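Local coordinates for protein peptidoglycan-N-acetylmuramic acid deacetylase PdaC (Bacillus subtilis subsp. subtilis str. 168, PDB 6H8N) that deacetylates N-acetylmuramic acid residues of peptidoglycan, conferring resistance to lysozyme, and also deacetylates chitin oligomers, this chain being its metal-dependent NodB-type catalytic domain, at residues Leu14-Gly19 / Ala39-Leu44; Val65-Trp70 / Thr103-Pro108; Asp128-Asp133 / Leu157-Tyr162. The protein carries 1 engineered substitution. All coordinates share one frame; numbering follows the deposited sequence.

Contact 1. Residues Leu14-Gly19 / Ala39-Leu44. Engineered in segment 14-19: S17 (natural residue Asp). With ZN (zinc ion), chain C.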
loop_
_atom_site.group_PDB
_atom_site.type_symbol
_atom_site.label_atom_id
_atom_site.label_comp_id
_atom_site.label_asym_id
_atom_site.label_seq_id
_atom_site.Cartn_x
_atom_site.Cartn_y
_atom_site.Cartn_z
ATOM N N LEU A 14 4.597 0.676 -4.895
ATOM C CA LEU A 14 4.386 1.874 -4.099
ATOM C C LEU A 14 3.148 1.682 -3.251
ATOM O O LEU A 14 2.087 1.308 -3.760
ATOM C CB LEU A 14 4.196 3.092 -4.996
ATOM C CG LEU A 14 5.328 3.439 -5.914
ATOM C CD1 LEU A 14 4.983 4.665 -6.722
ATOM C CD2 LEU A 14 6.565 3.683 -5.108
ATOM N N THR A 15 3.270 1.940 -1.962
ATOM C CA THR A 15 2.159 1.747 -1.050
ATOM C C THR A 15 1.972 2.983 -0.194
ATOM O O THR A 15 2.934 3.714 0.120
ATOM C CB THR A 15 2.331 0.504 -0.162
ATOM O OG1 THR A 15 3.311 0.731 0.861
ATOM C CG2 THR A 15 2.695 -0.713 -0.997
ATOM N N PHE A 16 0.712 3.237 0.153
ATOM C CA PHE A 16 0.307 4.469 0.811
ATOM C C PHE A 16 -0.554 4.151 2.015
ATOM O O PHE A 16 -1.626 3.560 1.856
ATOM C CB PHE A 16 -0.477 5.360 -0.147
ATOM C CG PHE A 16 0.328 5.785 -1.325
ATOM C CD1 PHE A 16 1.194 6.846 -1.204
ATOM C CD2 PHE A 16 0.239 5.134 -2.534
ATOM C CE1 PHE A 16 1.963 7.247 -2.247
ATOM C CE2 PHE A 16 1.017 5.516 -3.603
ATOM C CZ PHE A 16 1.890 6.584 -3.462
ATOM N N SER A 17 -0.138 4.597 3.189
ATOM C CA SER A 17 -0.880 4.373 4.421
ATOM C C SER A 17 -1.469 5.667 4.945
ATOM O O SER A 17 -0.850 6.723 4.851
ATOM C CB SER A 17 0.062 3.851 5.501
ATOM O OG SER A 17 0.483 2.534 5.205
ATOM N N ASP A 18 -2.654 5.558 5.547
ATOM C CA ASP A 18 -3.269 6.533 6.460
ATOM C C ASP A 18 -4.395 7.338 5.844
ATOM O O ASP A 18 -5.090 8.049 6.571
ATOM C CB ASP A 18 -2.282 7.505 7.119
ATOM C CG ASP A 18 -1.312 6.829 8.023
ATOM O OD1 ASP A 18 -1.527 5.666 8.371
ATOM O OD2 ASP A 18 -0.276 7.473 8.338
ATOM N N GLY A 19 -4.613 7.214 4.549
ATOM C CA GLY A 19 -5.725 7.886 3.893
ATOM C C GLY A 19 -6.999 7.057 4.022
ATOM O O GLY A 19 -7.047 6.065 4.751
ATOM N N ALA A 39 -1.026 1.412 -7.480
ATOM C CA ALA A 39 -0.456 1.355 -6.144
ATOM C C ALA A 39 -1.437 0.650 -5.218
ATOM O O ALA A 39 -2.512 0.195 -5.628
ATOM C CB ALA A 39 -0.118 2.753 -5.636
ATOM N N THR A 40 -1.038 0.546 -3.954
ATOM C CA THR A 40 -1.840 -0.105 -2.936
ATOM C C THR A 40 -2.027 0.879 -1.794
ATOM O O THR A 40 -1.041 1.445 -1.305
ATOM C CB THR A 40 -1.141 -1.366 -2.406
ATOM O OG1 THR A 40 -0.769 -2.188 -3.518
ATOM C CG2 THR A 40 -2.077 -2.161 -1.513
ATOM N N PHE A 41 -3.274 1.111 -1.395
ATOM C CA PHE A 41 -3.635 2.091 -0.376
ATOM C C PHE A 41 -4.116 1.339 0.851
ATOM O O PHE A 41 -5.115 0.611 0.781
ATOM C CB PHE A 41 -4.725 3.021 -0.909
ATOM C CG PHE A 41 -4.257 3.902 -2.024
ATOM C CD1 PHE A 41 -4.220 3.445 -3.326
ATOM C CD2 PHE A 41 -3.798 5.194 -1.758
ATOM C CE1 PHE A 41 -3.735 4.267 -4.357
ATOM C CE2 PHE A 41 -3.309 6.003 -2.773
ATOM C CZ PHE A 41 -3.295 5.544 -4.074
ATOM N N PHE A 42 -3.410 1.517 1.965
ATOM C CA PHE A 42 -3.774 0.920 3.242
ATOM C C PHE A 42 -4.531 1.985 4.015
ATOM O O PHE A 42 -3.950 2.966 4.499
ATOM C CB PHE A 42 -2.522 0.416 3.948
ATOM C CG PHE A 42 -1.942 -0.793 3.282
ATOM C CD1 PHE A 42 -2.403 -2.048 3.610
ATOM C CD2 PHE A 42 -0.980 -0.672 2.274
ATOM C CE1 PHE A 42 -1.908 -3.181 2.972
ATOM C CE2 PHE A 42 -0.479 -1.804 1.638
ATOM C CZ PHE A 42 -0.937 -3.055 2.007
ATOM N N VAL A 43 -5.835 1.801 4.088
ATOM C CA VAL A 43 -6.777 2.849 4.481
ATOM C C VAL A 43 -7.231 2.650 5.920
ATOM O O VAL A 43 -7.368 1.525 6.423
ATOM C CB VAL A 43 -7.996 2.921 3.527
ATOM C CG1 VAL A 43 -7.543 3.243 2.101
ATOM C CG2 VAL A 43 -8.806 1.649 3.562
ATOM N N LEU A 44 -7.502 3.783 6.568
ATOM C CA LEU A 44 -8.111 3.816 7.888
ATOM C C LEU A 44 -9.624 3.762 7.746
ATOM O O LEU A 44 -10.204 4.538 6.992
ATOM C CB LEU A 44 -7.713 5.097 8.616
ATOM C CG LEU A 44 -6.302 5.064 9.179
ATOM C CD1 LEU A 44 -5.893 6.447 9.638
ATOM C CD2 LEU A 44 -6.173 4.106 10.339
HETATM ZN ZN ZN C . -0.452 4.451 9.454
HETATM O O HOH W 1 1.616 -1.308 -4.593
#

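Contact 2. Residues Val65-Trp70 / Thr103-Pro108. With ZN (zinc ion), chain C.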
loop_
_atom_site.group_PDB
_atom_site.type_symbol
_atom_site.label_atom_id
_atom_site.label_comp_id
_atom_site.label_asym_id
_atom_site.label_seq_id
_atom_site.Cartn_x
_atom_site.Cartn_y
_atom_site.Cartn_z
ATOM N N VAL A 65 -6.637 -2.041 -2.375
ATOM C CA VAL A 65 -6.959 -1.458 -1.080
ATOM C C VAL A 65 -6.702 -2.487 0.003
ATOM O O VAL A 65 -7.204 -3.618 -0.064
ATOM C CB VAL A 65 -8.409 -0.961 -1.031
ATOM C CG1 VAL A 65 -8.782 -0.487 0.379
ATOM C CG2 VAL A 65 -8.592 0.145 -2.035
ATOM N N GLY A 66 -5.949 -2.074 1.024
ATOM C CA GLY A 66 -5.688 -2.886 2.188
ATOM C C GLY A 66 -6.222 -2.220 3.445
ATOM O O GLY A 66 -6.583 -1.049 3.447
ATOM N N ASN A 67 -6.273 -2.997 4.516
ATOM C CA ASN A 67 -6.851 -2.577 5.785
ATOM C C ASN A 67 -5.758 -2.063 6.721
ATOM O O ASN A 67 -4.784 -2.773 6.971
ATOM C CB ASN A 67 -7.539 -3.818 6.370
ATOM C CG ASN A 67 -8.301 -3.568 7.655
ATOM O OD1 ASN A 67 -7.839 -2.894 8.581
ATOM N ND2 ASN A 67 -9.467 -4.188 7.750
ATOM N N HIS A 68 -5.922 -0.844 7.243
ATOM C CA HIS A 68 -4.919 -0.231 8.119
ATOM C C HIS A 68 -5.480 0.088 9.499
ATOM O O HIS A 68 -4.953 0.955 10.194
ATOM C CB HIS A 68 -4.347 1.013 7.449
ATOM C CG HIS A 68 -3.066 1.529 8.038
ATOM N ND1 HIS A 68 -1.994 0.734 8.380
ATOM C CD2 HIS A 68 -2.679 2.803 8.274
ATOM C CE1 HIS A 68 -1.008 1.502 8.835
ATOM N NE2 HIS A 68 -1.390 2.762 8.760
ATOM N N SER A 69 -6.532 -0.638 9.911
ATOM C CA SER A 69 -7.249 -0.438 11.175
ATOM C C SER A 69 -8.261 0.688 11.075
ATOM O O SER A 69 -8.348 1.382 10.057
ATOM C CB SER A 69 -6.315 -0.200 12.372
ATOM O OG SER A 69 -5.975 1.166 12.548
ATOM N N TRP A 70 -9.084 0.836 12.121
ATOM C CA TRP A 70 -10.120 1.862 12.132
ATOM C C TRP A 70 -9.558 3.231 12.505
ATOM O O TRP A 70 -9.795 4.221 11.809
ATOM C CB TRP A 70 -11.256 1.468 13.092
ATOM C CG TRP A 70 -12.357 2.482 13.045
ATOM C CD1 TRP A 70 -12.513 3.580 13.853
ATOM C CD2 TRP A 70 -13.453 2.512 12.126
ATOM N NE1 TRP A 70 -13.632 4.289 13.484
ATOM C CE2 TRP A 70 -14.226 3.659 12.425
ATOM C CE3 TRP A 70 -13.857 1.683 11.084
ATOM C CZ2 TRP A 70 -15.372 3.992 11.715
ATOM C CZ3 TRP A 70 -14.988 2.013 10.383
ATOM C CH2 TRP A 70 -15.738 3.160 10.700
ATOM N N THR A 103 -7.894 -8.305 1.283
ATOM C CA THR A 103 -7.172 -9.474 1.759
ATOM C C THR A 103 -5.880 -9.118 2.471
ATOM O O THR A 103 -5.336 -9.968 3.188
ATOM C CB THR A 103 -6.842 -10.414 0.595
ATOM O OG1 THR A 103 -6.033 -9.722 -0.334
ATOM C CG2 THR A 103 -8.111 -10.881 -0.109
ATOM N N LEU A 104 -5.404 -7.882 2.332
ATOM C CA LEU A 104 -4.150 -7.434 2.919
ATOM C C LEU A 104 -4.432 -6.572 4.134
ATOM O O LEU A 104 -5.299 -5.691 4.097
ATOM C CB LEU A 104 -3.349 -6.599 1.920
ATOM C CG LEU A 104 -3.041 -7.228 0.566
ATOM C CD1 LEU A 104 -2.362 -6.213 -0.336
ATOM C CD2 LEU A 104 -2.170 -8.445 0.748
ATOM N N VAL A 105 -3.668 -6.790 5.202
ATOM C CA VAL A 105 -3.735 -5.953 6.388
ATOM C C VAL A 105 -2.346 -5.403 6.676
ATOM O O VAL A 105 -1.341 -6.105 6.510
ATOM C CB VAL A 105 -4.308 -6.719 7.602
ATOM C CG1 VAL A 105 -3.412 -7.878 8.016
ATOM C CG2 VAL A 105 -4.573 -5.774 8.788
ATOM N N ARG A 106 -2.294 -4.144 7.095
ATOM C CA ARG A 106 -1.041 -3.503 7.482
ATOM C C ARG A 106 -1.234 -2.953 8.888
ATOM O O ARG A 106 -1.854 -1.894 9.066
ATOM C CB ARG A 106 -0.669 -2.416 6.495
ATOM C CG ARG A 106 0.604 -1.681 6.850
ATOM C CD ARG A 106 1.025 -0.756 5.740
ATOM N NE ARG A 106 1.716 -1.442 4.659
ATOM C CZ ARG A 106 2.195 -0.832 3.584
ATOM N NH1 ARG A 106 2.014 0.477 3.418
ATOM N NH2 ARG A 106 2.867 -1.523 2.679
ATOM N N PRO A 107 -0.753 -3.650 9.915
ATOM C CA PRO A 107 -0.964 -3.181 11.290
ATOM C C PRO A 107 -0.265 -1.855 11.508
ATOM O O PRO A 107 0.891 -1.702 11.096
ATOM C CB PRO A 107 -0.311 -4.283 12.129
ATOM C CG PRO A 107 -0.451 -5.522 11.279
ATOM C CD PRO A 107 -0.181 -5.005 9.874
ATOM N N PRO A 108 -0.920 -0.888 12.154
ATOM C CA PRO A 108 -0.267 0.392 12.464
ATOM C C PRO A 108 1.089 0.198 13.125
ATOM O O PRO A 108 1.256 -0.642 14.021
ATOM C CB PRO A 108 -1.261 1.061 13.409
ATOM C CG PRO A 108 -2.591 0.567 12.895
ATOM C CD PRO A 108 -2.335 -0.871 12.565
HETATM ZN ZN ZN C . -0.452 4.451 9.454
HETATM O O HOH W 2 -6.345 -6.237 -0.095
#

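Contact 3. Residues Asp128-Asp133 / Leu157-Tyr162. With PO4 (phosphate ion), chain D.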
loop_
_atom_site.group_PDB
_atom_site.type_symbol
_atom_site.label_atom_id
_atom_site.label_comp_id
_atom_site.label_asym_id
_atom_site.label_seq_id
_atom_site.Cartn_x
_atom_site.Cartn_y
_atom_site.Cartn_z
ATOM N N ASP A 128 9.611 -2.454 2.614
ATOM C CA ASP A 128 11.080 -2.529 2.577
ATOM C C ASP A 128 11.755 -1.173 2.703
ATOM O O ASP A 128 12.902 -1.105 3.166
ATOM C CB ASP A 128 11.564 -3.108 1.234
ATOM C CG ASP A 128 11.050 -4.471 0.966
ATOM O OD1 ASP A 128 11.272 -5.375 1.799
ATOM O OD2 ASP A 128 10.434 -4.658 -0.084
ATOM N N VAL A 129 11.121 -0.111 2.232
ATOM C CA VAL A 129 11.729 1.208 2.122
ATOM C C VAL A 129 10.786 2.204 2.769
ATOM O O VAL A 129 9.616 2.294 2.386
ATOM C CB VAL A 129 11.962 1.582 0.650
ATOM C CG1 VAL A 129 12.432 3.018 0.544
ATOM C CG2 VAL A 129 12.953 0.644 -0.011
ATOM N N ASP A 130 11.292 2.956 3.739
ATOM C CA ASP A 130 10.479 3.889 4.514
ATOM C C ASP A 130 11.258 5.196 4.651
ATOM O O ASP A 130 12.193 5.282 5.470
ATOM C CB ASP A 130 10.138 3.299 5.879
ATOM C CG ASP A 130 9.333 4.235 6.750
ATOM O OD1 ASP A 130 8.949 5.345 6.307
ATOM O OD2 ASP A 130 9.077 3.829 7.913
ATOM N N PRO A 131 10.923 6.223 3.875
ATOM C CA PRO A 131 11.636 7.505 3.989
ATOM C C PRO A 131 11.238 8.324 5.197
ATOM O O PRO A 131 11.699 9.462 5.333
ATOM C CB PRO A 131 11.228 8.222 2.703
ATOM C CG PRO A 131 9.828 7.712 2.450
ATOM C CD PRO A 131 9.860 6.270 2.849
ATOM N N GLU A 132 10.363 7.813 6.042
ATOM C CA GLU A 132 9.931 8.508 7.241
ATOM C C GLU A 132 9.386 9.897 6.906
ATOM O O GLU A 132 9.798 10.922 7.463
ATOM C CB GLU A 132 11.064 8.566 8.265
ATOM C CG GLU A 132 11.631 7.195 8.599
ATOM C CD GLU A 132 12.558 7.216 9.794
ATOM O OE1 GLU A 132 13.676 7.769 9.685
ATOM O OE2 GLU A 132 12.168 6.688 10.845
ATOM N N ASP A 133 8.429 9.935 5.979
ATOM C CA ASP A 133 7.870 11.204 5.524
ATOM C C ASP A 133 7.053 11.914 6.597
ATOM O O ASP A 133 6.749 13.102 6.433
ATOM C CB ASP A 133 7.060 10.997 4.242
ATOM C CG ASP A 133 5.871 10.083 4.436
ATOM O OD1 ASP A 133 5.682 9.555 5.552
ATOM O OD2 ASP A 133 5.083 9.941 3.509
ATOM N N LEU A 157 6.958 2.592 1.388
ATOM C CA LEU A 157 5.927 3.177 2.254
ATOM C C LEU A 157 5.947 4.696 2.181
ATOM O O LEU A 157 6.956 5.324 2.519
ATOM C CB LEU A 157 6.149 2.736 3.698
ATOM C CG LEU A 157 5.338 3.440 4.790
ATOM C CD1 LEU A 157 3.846 3.242 4.547
ATOM C CD2 LEU A 157 5.758 2.957 6.173
ATOM N N ILE A 158 4.822 5.288 1.786
ATOM C CA ILE A 158 4.573 6.724 1.870
ATOM C C ILE A 158 3.253 6.902 2.611
ATOM O O ILE A 158 2.357 6.052 2.512
ATOM C CB ILE A 158 4.493 7.322 0.443
ATOM C CG1 ILE A 158 5.847 7.164 -0.260
ATOM C CG2 ILE A 158 4.022 8.776 0.461
ATOM C CD1 ILE A 158 5.848 7.485 -1.725
ATOM N N HIS A 159 3.115 7.979 3.375
ATOM C CA HIS A 159 1.864 8.248 4.085
ATOM C C HIS A 159 1.095 9.322 3.327
ATOM O O HIS A 159 1.545 10.466 3.254
ATOM C CB HIS A 159 2.170 8.642 5.532
ATOM C CG HIS A 159 2.932 7.579 6.266
ATOM N ND1 HIS A 159 4.308 7.477 6.225
ATOM C CD2 HIS A 159 2.509 6.512 6.991
ATOM C CE1 HIS A 159 4.698 6.419 6.917
ATOM N NE2 HIS A 159 3.623 5.815 7.390
ATOM N N ASP A 160 -0.063 8.970 2.748
ATOM C CA ASP A 160 -0.751 9.850 1.783
ATOM C C ASP A 160 -1.653 10.869 2.447
ATOM O O ASP A 160 -2.745 11.141 1.940
ATOM C CB ASP A 160 -1.512 9.074 0.688
ATOM C CG ASP A 160 -2.624 8.176 1.221
ATOM O OD1 ASP A 160 -2.363 7.405 2.155
ATOM O OD2 ASP A 160 -3.757 8.223 0.647
ATOM N N ILE A 161 -1.214 11.460 3.555
ATOM C CA ILE A 161 -1.973 12.472 4.276
ATOM C C ILE A 161 -1.242 13.805 4.369
ATOM O O ILE A 161 -1.772 14.745 4.968
ATOM C CB ILE A 161 -2.370 11.964 5.676
ATOM C CG1 ILE A 161 -1.142 11.584 6.499
ATOM C CG2 ILE A 161 -3.313 10.773 5.524
ATOM C CD1 ILE A 161 -1.454 11.367 7.972
ATOM N N TYR A 162 -0.034 13.911 3.830
ATOM C CA TYR A 162 0.762 15.127 3.907
ATOM C C TYR A 162 0.984 15.702 2.515
ATOM O O TYR A 162 1.270 14.963 1.567
ATOM C CB TYR A 162 2.124 14.851 4.538
ATOM C CG TYR A 162 2.043 14.179 5.893
ATOM C CD1 TYR A 162 1.435 14.809 6.967
ATOM C CD2 TYR A 162 2.580 12.915 6.094
ATOM C CE1 TYR A 162 1.373 14.193 8.216
ATOM C CE2 TYR A 162 2.517 12.296 7.336
ATOM C CZ TYR A 162 1.910 12.939 8.386
ATOM O OH TYR A 162 1.854 12.308 9.607
HETATM P P PO4 D . 2.453 3.847 9.943
HETATM O O1 PO4 D . 3.103 4.679 11.081
HETATM O O2 PO4 D . 3.528 3.587 8.902
HETATM O O3 PO4 D . 1.421 4.720 9.311
HETATM O O4 PO4 D . 1.847 2.611 10.529
HETATM O O HOH W 3 7.298 7.096 4.981
#

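Contact 1. Residues Leu14-Gly19 / Ala39-Leu44
F16 and F41 lie side by side on one face of the parallel strands 11-17 and 40-43, joined in a beta-alpha-beta unit of the NodB domain. Their ring planes, 21° apart, are slid past one another and barely overlap, the centroids 5.1 Å apart. With CG anti to the carbonyl carbon (chi1 -62°), F16 brings its CD2 over one face of F41, 3.7 Å from F41 CE2. The edge of the F16 ring meets the methyl of A39, with F16 CE2 3.6 Å from A39 CB. Flat rings and a small methyl suit this greasy layer, which I28, L29 and L32 of helix 22-35 also touch.

The other face carries T15, S17, T40 and F42. The threonines point the same way, T15 CG2 lying 4.1 Å from T40 CB, while F42 turns its ring edge to T15 CB. T15 OG1 bonds to I156 O and R106 NH1. T40 OG1 donates to a water that donates to L14 O, and bonds V186 N. S17, an engineered serine where nature has aspartate, probably the proton acceptor, keeps its OG 3.9 Å from F42 CB and bonded to R106.

The backbone ladder runs T40 N on L14 O, F16 N on T40 O, F42 N on F16 O (2.7 Å), then D18 N on F42 O and L44 N on G19 O. D18 points away from 39-44 and gives OD1 to zinc, with H68, H72 and a phosphate oxygen. The last two bonds hold the backbone on both sides of D18, which thus meets the zinc from an anchored main chain.

Contact 2. Residues Val65-Trp70 / Thr103-Pro108
H68 reaches R106 through hydrogen bonding of ring to backbone: H68 ND1 donates to R106 O at 2.7 Å, bent to 150° and tilted 28° from the carbonyl plane. CG of H68 is anti to its backbone N (chi1 -164°), which swings the ring across to 103-108. Two backbone bonds accompany it, N67 N to L104 O and R106 N to N67 O (2.8 Å), bridging N67 and V105. Having no CB, G66 can bring its CA within 3.4 Å of L104 O.

Polar side chains shape the loop beyond. N67 OD1 accepts S69 N in an Asx turn, its ND2 being held by Q91 and I87, and S69 OG donates to H68 O at 2.6 Å. R106 bends at chi3 and leads away, NE bonding A125 O and NH1 T15 and S17.

Apolar contact comes from P108, whose CG lies over one face of the H68 ring and 3.5 Å from S69 OG; a proline's fixed ring is compact and apolar.

With ND1 donating to R106 O, NE2 is left to bind the zinc ion; the carbonyl is a second-shell partner that fixes the ring's rotation and may strengthen the imidazole as a donor.

Contact 3. Residues Asp128-Asp133 / Leu157-Tyr162
D133 and H159 form a histidine-carboxylate pair at the C-terminal end of strand 155-159 in the NodB fold; as in related deacetylases, H159 is probably the proton donor and D133 the acid that raises its pKa. The carboxylate and imidazole planes are turned 49° against each other, and both carboxylate oxygens grip the same residue. H159 ND1 donates a hydrogen bond to D133 OD1 at 2.6 Å, on its syn side and somewhat out of plane. OD2 of D133 accepts H159 N on its syn lone pair at 2.8 Å, nearly straight, and also bonds S165 OG. D133 CG sits between its backbone N and carbonyl carbon (chi1 62°), which aims the short acid at the strand. An aspartate suits the place because its two oxygens can hold ring and backbone together.

L157 and D130 run side by side, L157 CD2 lying 3.8 Å from D130 CG. The other branch of L157, CD1, rests 3.8 Å above the plane of the H159 ring, toward its rim, covering part of that face. L157 N bonds V129 O, fastening loop to strand. D130 OD1 accepts E132 N from above its carboxylate plane in an Asx turn, while P131 brings its CD to 3.1 Å from L157 O. At the imidazole edge, H159 NE2 donates to O2 of a phosphate ion, probably from the crystallisation liquor, at 2.7 Å and an almost straight 177°.

In the fold
From the N terminus the three contacts close in series, none nested or crossed. Contact 1 closes the loop over helix 22-35 and sets strand 11-17 beside 40-43. The chain then passes helices 45-50 and 52-60 to strand 64-67, which lies beside 40-43, G66 N probably bonding F41 O; contact 2 closes the next loop, over helix 80-98, and ties on strand 104-105. Contact 3 spans helix 139-149, joining the loop after strand 123-124 to strand 155-159, which returns to lie beside 11-17 through S17 and I158. Contacts 1 and 2 share the zinc, and R106 of contact 2 reaches T15 and packs on L157, so all three meet round one pocket.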